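Local atomic coordinates of alkaline phosphatase (Antarctic bacterium, PDB entry 2W5V), a protein that probably hydrolyses phosphate monoesters as an alkaline phosphatase, using bound zinc and magnesium ions. Residues G189-D201 / A206-E218. The protein carries 1 engineered substitution. Residues are numbered along the deposited sequence; the frame is centred on the assembly and turned at random.
Sequences GNQFTINTTALTD and ASNRKMGFLLADE. Unlike the reference sequence in segment 189-201: Ala-198 (reference Gly).
Thr-193 O accepts a hydrogen bond from Gly-212 N at 2.8 Å, while Met-211 CA adds a CA-H...O contact to the same oxygen. Asn-195 repeats this double grip two residues on: Asn-195 O receives Leu-214 N at 3.0 Å and a CA-H contact from Phe-213. In between, Asn-195 N donates to Gly-212 O, so bonds of alternating direction establish a parallel pairing, with strand axes 26° apart.

On the side of Phe-192 and Ile-194, Lys-210 runs extended over one face of the Phe-192 ring. Lys-210 CG lies anti to the carbonyl carbon (chi1 -56°), and the straight chain beyond it sets Lys-210 CD 3.8 Å from the Phe-192 ring centroid, a CH-pi contact, before Lys-210 NZ bonds Asn-190 O at 2.9 Å. Ile-194 CD1 packs against Gly-212 CA, and its side chain also touches helix 183-188.

The other side is centred on the Phe-213 ring. Leu-199 CD2 sits over its centre, 3.6 Å from the centroid, and Met-211 CE covers the opposite face nearer the rim; Thr-200 OG1 meets the edge in plane. Asn-195 CB touches both Met-211 CE and the ring, while Asn-195 OD1 accepts Thr-197 N at 2.6 Å, an Asx turn, and also Ala-198 N, which extends it to an Asx motif; the chain then passes along the edge of Phe-213. Helix 230-242 covers Leu-199 and Phe-213.

Strand 210-214 pairs on its other side with strand 165-169, and strand 192-195 is an edge strand of the sheet within this chain; with helix 202-205 the two form a beta-alpha-beta unit at the margin of the alkaline phosphatase alpha/beta fold.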
ATOM      1  N   GLY B 189      10.436 -25.156  35.421  1.00 34.15           N
ATOM      2  CA  GLY B 189       9.688 -26.255  36.004  1.00 38.08           C
ATOM      3  C   GLY B 189       8.545 -26.670  35.098  1.00 40.29           C
ATOM      4  O   GLY B 189       7.842 -27.632  35.387  1.00 40.47           O
ATOM      5  N   ASN B 190       8.349 -25.920  34.013  1.00 36.21           N
ATOM      6  CA  ASN B 190       7.376 -26.271  32.973  1.00 36.87           C
ATOM      7  C   ASN B 190       8.056 -26.759  31.694  1.00 35.25           C
ATOM      8  O   ASN B 190       7.507 -26.618  30.604  1.00 36.39           O
ATOM      9  CB  ASN B 190       6.465 -25.081  32.642  1.00 40.24           C
ATOM     10  CG  ASN B 190       5.296 -24.951  33.601  1.00 57.78           C
ATOM     11  OD1 ASN B 190       4.265 -25.603  33.431  1.00 64.41           O
ATOM     12  ND2 ASN B 190       5.445 -24.096  34.607  1.00 61.74           N
ATOM     13  N   GLN B 191       9.261 -27.303  31.837  1.00 31.27           N
ATOM     14  CA  GLN B 191       9.987 -27.931  30.728  1.00 36.16           C
ATOM     15  C   GLN B 191      10.752 -26.969  29.811  1.00 33.74           C
ATOM     16  O   GLN B 191      11.307 -27.388  28.792  1.00 32.85           O
ATOM     17  CB  GLN B 191       9.059 -28.821  29.899  1.00 34.87           C
ATOM     18  CG  GLN B 191       8.554 -30.045  30.644  1.00 42.51           C
ATOM     19  CD  GLN B 191       7.730 -30.959  29.757  1.00 45.94           C
ATOM     20  OE1 GLN B 191       8.128 -32.088  29.470  1.00 49.42           O
ATOM     21  NE2 GLN B 191       6.579 -30.468  29.306  1.00 48.08           N
ATOM     22  N   PHE B 192      10.797 -25.691  30.172  1.00 26.62           N
ATOM     23  CA  PHE B 192      11.596 -24.737  29.408  1.00 29.35           C
ATOM     24  C   PHE B 192      13.066 -24.763  29.794  1.00 32.22           C
ATOM     25  O   PHE B 192      13.411 -24.594  30.962  1.00 33.19           O
ATOM     26  CB  PHE B 192      11.059 -23.318  29.572  1.00 30.89           C
ATOM     27  CG  PHE B 192       9.943 -22.988  28.638  1.00 35.22           C
ATOM     28  CD1 PHE B 192       8.626 -23.102  29.049  1.00 38.62           C
ATOM     29  CD2 PHE B 192      10.208 -22.574  27.344  1.00 39.65           C
ATOM     30  CE1 PHE B 192       7.593 -22.796  28.184  1.00 46.80           C
ATOM     31  CE2 PHE B 192       9.182 -22.273  26.479  1.00 35.21           C
ATOM     32  CZ  PHE B 192       7.876 -22.384  26.900  1.00 35.61           C
ATOM     33  N   THR B 193      13.929 -24.984  28.809  1.00 28.37           N
ATOM     34  CA  THR B 193      15.339 -24.688  28.975  1.00 28.98           C
ATOM     35  C   THR B 193      15.496 -23.207  28.664  1.00 29.22           C
ATOM     36  O   THR B 193      15.036 -22.743  27.626  1.00 30.22           O
ATOM     37  CB  THR B 193      16.215 -25.528  28.029  1.00 34.94           C
ATOM     38  OG1 THR B 193      16.100 -26.917  28.383  1.00 39.19           O
ATOM     39  CG2 THR B 193      17.673 -25.106  28.137  1.00 39.81           C
ATOM     40  N   ILE B 194      16.121 -22.459  29.569  1.00 26.59           N
ATOM     41  CA  ILE B 194      16.225 -21.012  29.402  1.00 28.30           C
ATOM     42  C   ILE B 194      17.676 -20.559  29.283  1.00 28.78           C
ATOM     43  O   ILE B 194      18.511 -20.926  30.097  1.00 31.31           O
ATOM     44  CB  ILE B 194      15.581 -20.258  30.585  1.00 33.15           C
ATOM     45  CG1 ILE B 194      14.101 -20.619  30.720  1.00 28.77           C
ATOM     46  CG2 ILE B 194      15.776 -18.751  30.440  1.00 31.21           C
ATOM     47  CD1 ILE B 194      13.257 -20.211  29.538  1.00 28.38           C
ATOM     48  N   ASN B 195      17.961 -19.754  28.271  1.00 26.72           N
ATOM     49  CA  ASN B 195      19.270 -19.144  28.118  1.00 27.99           C
ATOM     50  C   ASN B 195      19.118 -17.632  28.212  1.00 31.87           C
ATOM     51  O   ASN B 195      18.279 -17.039  27.526  1.00 30.76           O
ATOM     52  CB  ASN B 195      19.895 -19.560  26.781  1.00 28.86           C
ATOM     53  CG  ASN B 195      21.296 -19.012  26.584  1.00 36.34           C
ATOM     54  OD1 ASN B 195      21.565 -17.845  26.867  1.00 37.75           O
ATOM     55  ND2 ASN B 195      22.196 -19.853  26.078  1.00 31.21           N
ATOM     56  N   THR B 196      19.912 -17.007  29.072  1.00 27.11           N
ATOM     57  CA  THR B 196      19.841 -15.563  29.230  1.00 32.50           C
ATOM     58  C   THR B 196      21.159 -14.912  28.864  1.00 36.47           C
ATOM     59  O   THR B 196      21.386 -13.750  29.189  1.00 42.01           O
ATOM     60  CB  THR B 196      19.481 -15.162  30.667  1.00 36.82           C
ATOM     61  OG1 THR B 196      20.543 -15.551  31.553  1.00 44.62           O
ATOM     62  CG2 THR B 196      18.196 -15.833  31.098  1.00 34.60           C
ATOM     63  N   THR B 197      22.023 -15.665  28.189  1.00 35.18           N
ATOM     64  CA  THR B 197      23.350 -15.182  27.830  1.00 36.58           C
ATOM     65  C   THR B 197      23.430 -14.740  26.372  1.00 45.06           C
ATOM     66  O   THR B 197      23.736 -13.585  26.084  1.00 50.92           O
ATOM     67  CB  THR B 197      24.413 -16.255  28.080  1.00 40.32           C
ATOM     68  OG1 THR B 197      24.388 -16.636  29.461  1.00 46.57           O
ATOM     69  CG2 THR B 197      25.786 -15.722  27.733  1.00 48.73           C
ATOM     70  N   ALA B 198      23.161 -15.662  25.454  1.00 41.05           N
ATOM     71  CA  ALA B 198      23.213 -15.350  24.027  1.00 42.41           C
ATOM     72  C   ALA B 198      22.445 -16.389  23.219  1.00 37.73           C
ATOM     73  O   ALA B 198      22.163 -17.482  23.715  1.00 37.64           O
ATOM     74  CB  ALA B 198      24.662 -15.275  23.553  1.00 45.76           C
ATOM     75  N   LEU B 199      22.094 -16.050  21.981  1.00 28.99           N
ATOM     76  CA  LEU B 199      21.542 -17.048  21.076  1.00 25.30           C
ATOM     77  C   LEU B 199      22.643 -18.045  20.780  1.00 31.84           C
ATOM     78  O   LEU B 199      23.799 -17.669  20.629  1.00 38.28           O
ATOM     79  CB  LEU B 199      21.089 -16.427  19.756  1.00 28.94           C
ATOM     80  CG  LEU B 199      19.705 -15.824  19.599  1.00 30.10           C
ATOM     81  CD1 LEU B 199      19.543 -15.381  18.140  1.00 34.43           C
ATOM     82  CD2 LEU B 199      18.609 -16.796  20.004  1.00 24.14           C
ATOM     83  N   THR B 200      22.281 -19.316  20.702  1.00 37.04           N
ATOM     84  CA  THR B 200      23.236 -20.367  20.396  1.00 38.89           C
ATOM     85  C   THR B 200      22.897 -20.941  19.028  1.00 43.11           C
ATOM     86  O   THR B 200      22.022 -20.419  18.331  1.00 41.84           O
ATOM     87  CB  THR B 200      23.152 -21.480  21.439  1.00 47.42           C
ATOM     88  OG1 THR B 200      21.816 -21.993  21.465  1.00 48.82           O
ATOM     89  CG2 THR B 200      23.489 -20.936  22.817  1.00 46.43           C
ATOM     90  N   ASP B 201      23.581 -22.013  18.642  1.00 44.64           N
ATOM     91  CA  ASP B 201      23.252 -22.703  17.396  1.00 47.13           C
ATOM     92  C   ASP B 201      22.272 -23.840  17.668  1.00 45.12           C
ATOM     93  O   ASP B 201      21.974 -24.152  18.826  1.00 49.41           O
ATOM     94  CB  ASP B 201      24.512 -23.238  16.711  1.00 53.08           C
ATOM     95  CG  ASP B 201      25.063 -24.479  17.389  1.00 72.18           C
ATOM     96  OD1 ASP B 201      24.849 -24.636  18.613  1.00 73.82           O
ATOM     97  OD2 ASP B 201      25.711 -25.298  16.697  1.00 79.93           O
ATOM     98  N   ALA B 206      19.243 -28.789  20.530  1.00 36.38           N
ATOM     99  CA  ALA B 206      18.457 -29.766  19.783  1.00 38.15           C
ATOM    100  C   ALA B 206      17.697 -30.753  20.663  1.00 40.57           C
ATOM    101  O   ALA B 206      16.582 -31.151  20.329  1.00 44.67           O
ATOM    102  CB  ALA B 206      19.336 -30.507  18.798  1.00 40.09           C
ATOM    103  N   SER B 207      18.297 -31.158  21.778  1.00 38.57           N
ATOM    104  CA  SER B 207      17.676 -32.182  22.618  1.00 35.54           C
ATOM    105  C   SER B 207      16.811 -31.617  23.745  1.00 38.34           C
ATOM    106  O   SER B 207      16.341 -32.361  24.602  1.00 46.33           O
ATOM    107  CB  SER B 207      18.727 -33.149  23.174  1.00 45.47           C
ATOM    108  OG  SER B 207      19.717 -32.457  23.907  1.00 49.86           O
ATOM    109  N   ASN B 208      16.595 -30.307  23.748  1.00 28.86           N
ATOM    110  CA  ASN B 208      15.686 -29.712  24.721  1.00 31.67           C
ATOM    111  C   ASN B 208      14.235 -29.866  24.268  1.00 32.48           C
ATOM    112  O   ASN B 208      13.950 -29.828  23.074  1.00 34.92           O
ATOM    113  CB  ASN B 208      16.006 -28.233  24.923  1.00 32.07           C
ATOM    114  CG  ASN B 208      17.382 -28.005  25.511  1.00 35.37           C
ATOM    115  OD1 ASN B 208      18.004 -26.972  25.267  1.00 38.94           O
ATOM    116  ND2 ASN B 208      17.860 -28.960  26.294  1.00 30.65           N
ATOM    117  N   ARG B 209      13.318 -30.028  25.219  1.00 31.70           N
ATOM    118  CA  ARG B 209      11.899 -30.118  24.889  1.00 32.60           C
ATOM    119  C   ARG B 209      11.340 -28.753  24.463  1.00 31.94           C
ATOM    120  O   ARG B 209      10.605 -28.646  23.478  1.00 30.53           O
ATOM    121  CB  ARG B 209      11.109 -30.688  26.069  1.00 37.70           C
ATOM    122  CG  ARG B 209       9.605 -30.728  25.860  1.00 44.37           C
ATOM    123  CD  ARG B 209       9.214 -31.417  24.550  1.00 50.55           C
ATOM    124  NE  ARG B 209       7.761 -31.428  24.352  1.00 52.54           N
ATOM    125  CZ  ARG B 209       7.077 -30.497  23.686  1.00 49.41           C
ATOM    126  NH1 ARG B 209       7.705 -29.460  23.131  1.00 32.77           N
ATOM    127  NH2 ARG B 209       5.756 -30.607  23.571  1.00 43.73           N
ATOM    128  N   LYS B 210      11.683 -27.710  25.212  1.00 29.26           N
ATOM    129  CA  LYS B 210      11.310 -26.350  24.838  1.00 23.25           C
ATOM    130  C   LYS B 210      12.488 -25.437  25.105  1.00 24.91           C
ATOM    131  O   LYS B 210      13.338 -25.750  25.929  1.00 28.60           O
ATOM    132  CB  LYS B 210      10.127 -25.854  25.661  1.00 24.44           C
ATOM    133  CG  LYS B 210       8.879 -26.709  25.615  1.00 27.35           C
ATOM    134  CD  LYS B 210       7.813 -26.024  26.464  1.00 36.75           C
ATOM    135  CE  LYS B 210       6.754 -26.974  26.967  1.00 35.77           C
ATOM    136  NZ  LYS B 210       6.041 -26.353  28.117  1.00 29.48           N
ATOM    137  N   MET B 211      12.522 -24.290  24.440  1.00 28.32           N
ATOM    138  CA  MET B 211      13.665 -23.402  24.570  1.00 24.57           C
ATOM    139  C   MET B 211      13.232 -21.950  24.659  1.00 27.52           C
ATOM    140  O   MET B 211      12.414 -21.489  23.864  1.00 31.62           O
ATOM    141  CB  MET B 211      14.612 -23.600  23.386  1.00 28.55           C
ATOM    142  CG  MET B 211      15.940 -22.895  23.557  1.00 34.16           C
ATOM    143  SD  MET B 211      16.872 -23.641  24.896  1.00 39.59           S
ATOM    144  CE  MET B 211      17.955 -22.293  25.363  1.00 39.19           C
ATOM    145  N   GLY B 212      13.787 -21.227  25.624  1.00 25.26           N
ATOM    146  CA  GLY B 212      13.478 -19.816  25.786  1.00 25.43           C
ATOM    147  C   GLY B 212      14.739 -18.975  25.894  1.00 30.21           C
ATOM    148  O   GLY B 212      15.652 -19.299  26.657  1.00 26.83           O
ATOM    149  N   PHE B 213      14.799 -17.894  25.120  1.00 27.87           N
ATOM    150  CA  PHE B 213      15.925 -16.965  25.180  1.00 24.56           C
ATOM    151  C   PHE B 213      15.453 -15.606  25.695  1.00 29.89           C
ATOM    152  O   PHE B 213      14.625 -14.943  25.054  1.00 27.57           O
ATOM    153  CB  PHE B 213      16.550 -16.778  23.793  1.00 30.53           C
ATOM    154  CG  PHE B 213      17.275 -17.991  23.271  1.00 27.01           C
ATOM    155  CD1 PHE B 213      18.624 -18.182  23.541  1.00 29.63           C
ATOM    156  CD2 PHE B 213      16.616 -18.919  22.475  1.00 29.46           C
ATOM    157  CE1 PHE B 213      19.304 -19.290  23.043  1.00 30.63           C
ATOM    158  CE2 PHE B 213      17.284 -20.031  21.976  1.00 27.20           C
ATOM    159  CZ  PHE B 213      18.631 -20.217  22.258  1.00 29.26           C
ATOM    160  N   LEU B 214      15.976 -15.200  26.849  1.00 27.27           N
ATOM    161  CA  LEU B 214      15.680 -13.889  27.430  1.00 26.11           C
ATOM    162  C   LEU B 214      16.970 -13.076  27.470  1.00 30.46           C
ATOM    163  O   LEU B 214      17.711 -13.131  28.449  1.00 31.11           O
ATOM    164  CB  LEU B 214      15.080 -14.047  28.840  1.00 31.25           C
ATOM    165  CG  LEU B 214      13.662 -14.634  28.890  1.00 26.98           C
ATOM    166  CD1 LEU B 214      13.282 -15.066  30.307  1.00 29.46           C
ATOM    167  CD2 LEU B 214      12.637 -13.640  28.326  1.00 22.94           C
ATOM    168  N   LEU B 215      17.224 -12.319  26.401  1.00 29.32           N
ATOM    169  CA  LEU B 215      18.561 -11.785  26.133  1.00 34.49           C
ATOM    170  C   LEU B 215      18.757 -10.306  26.469  1.00 39.23           C
ATOM    171  O   LEU B 215      19.755  -9.698  26.075  1.00 42.87           O
ATOM    172  CB  LEU B 215      18.939 -12.051  24.672  1.00 31.39           C
ATOM    173  CG  LEU B 215      18.884 -13.524  24.266  1.00 30.69           C
ATOM    174  CD1 LEU B 215      19.269 -13.696  22.809  1.00 33.88           C
ATOM    175  CD2 LEU B 215      19.790 -14.362  25.187  1.00 31.47           C
ATOM    176  N   ALA B 216      17.812  -9.735  27.201  1.00 31.50           N
ATOM    177  CA  ALA B 216      17.902  -8.346  27.628  1.00 25.60           C
ATOM    178  C   ALA B 216      16.961  -8.153  28.800  1.00 27.51           C
ATOM    179  O   ALA B 216      15.997  -8.895  28.942  1.00 24.77           O
ATOM    180  CB  ALA B 216      17.525  -7.406  26.486  1.00 22.17           C
ATOM    181  N   ASP B 217      17.248  -7.168  29.645  1.00 32.27           N
ATOM    182  CA  ASP B 217      16.406  -6.901  30.806  1.00 35.77           C
ATOM    183  C   ASP B 217      15.053  -6.375  30.352  1.00 30.16           C
ATOM    184  O   ASP B 217      14.019  -6.792  30.863  1.00 27.08           O
ATOM    185  CB  ASP B 217      17.074  -5.899  31.750  1.00 39.12           C
ATOM    186  CG  ASP B 217      18.331  -6.455  32.401  1.00 50.52           C
ATOM    187  OD1 ASP B 217      18.577  -7.676  32.290  1.00 50.76           O
ATOM    188  OD2 ASP B 217      19.072  -5.666  33.026  1.00 55.44           O
ATOM    189  N   GLU B 218      15.077  -5.449  29.395  1.00 30.31           N
ATOM    190  CA  GLU B 218      13.859  -4.920  28.795  1.00 27.41           C
ATOM    191  C   GLU B 218      13.866  -5.205  27.290  1.00 25.64           C
ATOM    192  O   GLU B 218      13.882  -6.362  26.883  1.00 28.68           O
ATOM    193  CB  GLU B 218      13.723  -3.427  29.095  1.00 31.74           C
ATOM    194  CG  GLU B 218      13.597  -3.120  30.591  1.00 34.64           C
ATOM    195  CD  GLU B 218      12.218  -3.444  31.141  1.00 44.34           C
ATOM    196  OE1 GLU B 218      12.113  -3.842  32.325  1.00 49.44           O
ATOM    197  OE2 GLU B 218      11.233  -3.303  30.386  1.00 47.33           O
TER
HETATM  198  O   HOH W   1      13.624 -28.235  27.804  1.00 41.32           O
HETATM  199  O   HOH W   2      19.553 -11.555  29.392  1.00 30.91           O